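Local coordinates for protein X-PRO dipeptidase (PDB 3O5V) that probably hydrolyses Xaa-Pro dipeptides as a manganese-dependent M24B-family prolidase, this chain being its creatinase/prolidase N-terminal domain, at residues L105-N108 / K109-L113. Numbering follows the deposited sequence.
Sequences LNVN and KFHGL
Leu105, just ahead of the N-cap residue Asn106, lays its branched end against Lys109, Phe110 and Leu113 of the helix that follows. With CG anti to the backbone N (chi1 -164°), the side chain runs from CB to a fork whose CG lies 4.1 Å from Phe110 N. Leu105 CD1 is 3.7 Å from Lys109 CB and also touches Leu113 CD1. The other branch, CD2, meets Phe110 CB at 4.2 Å while approaching that ring obliquely. The leucine thus lies against one side of the first turns, and Phe44 of strand 44-48 touches both Leu105 and Leu113. Helix 107-114 is the crossover helix of a beta-alpha-beta unit joining the parallel strands 97-100 and 120-123 in the creatinase/prolidase N-terminal domain, and the ring of Phe110 meets Phe121 of the second strand edge-to-face. At the N-cap, the main-chain O of Asn106 accepts from Phe110 N (3.0 Å, N-H...O angle 164°), opening the helical ladder that His111 N to Val107 O and Gly112 N to Asn108 O continue. The Lys109 chain, extended beyond CG, crosses the Asn106 side chain at about a right angle, its CG 4.0 Å from Asn106 CG, and its NZ makes a weak bond to a water that also accepts from Asn106 N. Val107 and His111, one turn apart, lie side by side and point the same way: Val107 CG1 sits 3.9 Å from the centroid of the imidazole, over its face in a CH-pi contact. A second water, in the plane of that ring, lies 2.9 Å from His111 ND1 and donates to Asn108 OD1, linking the two polar side chains.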
# COMPACT_ATOMS: atom_id res chain seq x y z
N LEU A 105 3.87 -1.60 10.41
CA LEU A 105 2.44 -1.45 10.57
C LEU A 105 2.05 -1.59 12.06
O LEU A 105 2.33 -2.63 12.66
CB LEU A 105 1.76 -2.54 9.75
CG LEU A 105 0.29 -2.48 9.39
CD1 LEU A 105 -0.00 -1.30 8.49
CD2 LEU A 105 -0.04 -3.79 8.68
N ASN A 106 1.42 -0.58 12.64
CA ASN A 106 0.96 -0.69 14.02
C ASN A 106 -0.34 -1.51 14.10
O ASN A 106 -0.98 -1.78 13.08
CB ASN A 106 0.92 0.68 14.75
CG ASN A 106 -0.19 1.62 14.24
OD1 ASN A 106 0.03 2.83 14.03
ND2 ASN A 106 -1.38 1.10 14.10
N VAL A 107 -0.70 -1.94 15.30
CA VAL A 107 -1.87 -2.82 15.46
C VAL A 107 -3.18 -2.14 15.05
O VAL A 107 -4.05 -2.79 14.45
CB VAL A 107 -1.94 -3.38 16.91
CG1 VAL A 107 -3.18 -4.24 17.11
CG2 VAL A 107 -0.71 -4.22 17.19
N ASN A 108 -3.32 -0.86 15.34
CA ASN A 108 -4.53 -0.12 14.93
C ASN A 108 -4.69 -0.09 13.40
O ASN A 108 -5.79 -0.32 12.90
CB ASN A 108 -4.57 1.29 15.52
CG ASN A 108 -5.30 1.35 16.87
OD1 ASN A 108 -6.04 0.43 17.25
ND2 ASN A 108 -5.09 2.43 17.60
N LYS A 109 -3.60 0.18 12.68
CA LYS A 109 -3.62 0.17 11.21
C LYS A 109 -3.93 -1.22 10.66
O LYS A 109 -4.71 -1.36 9.69
CB LYS A 109 -2.29 0.67 10.62
CG LYS A 109 -2.04 2.15 10.78
CD LYS A 109 -0.76 2.56 10.04
CE LYS A 109 -0.41 4.01 10.35
NZ LYS A 109 0.86 4.38 9.67
N PHE A 110 -3.33 -2.25 11.26
CA PHE A 110 -3.56 -3.65 10.91
C PHE A 110 -5.03 -4.02 11.05
O PHE A 110 -5.62 -4.59 10.13
CB PHE A 110 -2.68 -4.55 11.80
CG PHE A 110 -2.83 -6.03 11.55
CD1 PHE A 110 -2.71 -6.57 10.26
CD2 PHE A 110 -3.03 -6.90 12.62
CE1 PHE A 110 -2.82 -7.95 10.05
CE2 PHE A 110 -3.13 -8.28 12.42
CZ PHE A 110 -3.04 -8.81 11.12
N HIS A 111 -5.62 -3.66 12.19
CA HIS A 111 -7.06 -3.87 12.40
C HIS A 111 -7.93 -3.04 11.44
O HIS A 111 -8.93 -3.54 10.92
CB HIS A 111 -7.43 -3.61 13.86
CG HIS A 111 -6.94 -4.66 14.80
ND1 HIS A 111 -6.85 -4.46 16.16
CD2 HIS A 111 -6.50 -5.93 14.58
CE1 HIS A 111 -6.40 -5.57 16.74
NE2 HIS A 111 -6.17 -6.47 15.80
N GLY A 112 -7.54 -1.80 11.19
CA GLY A 112 -8.18 -0.98 10.16
C GLY A 112 -8.23 -1.68 8.81
O GLY A 112 -9.29 -1.75 8.17
N LEU A 113 -7.10 -2.22 8.37
CA LEU A 113 -7.02 -2.87 7.08
C LEU A 113 -7.88 -4.13 7.03
O LEU A 113 -8.45 -4.46 5.98
CB LEU A 113 -5.58 -3.23 6.72
CG LEU A 113 -4.68 -2.05 6.33
CD1 LEU A 113 -3.27 -2.56 6.23
CD2 LEU A 113 -5.08 -1.40 5.00
O HOH W 1 2.43 2.12 11.42
O HOH W 2 -7.72 -1.87 16.98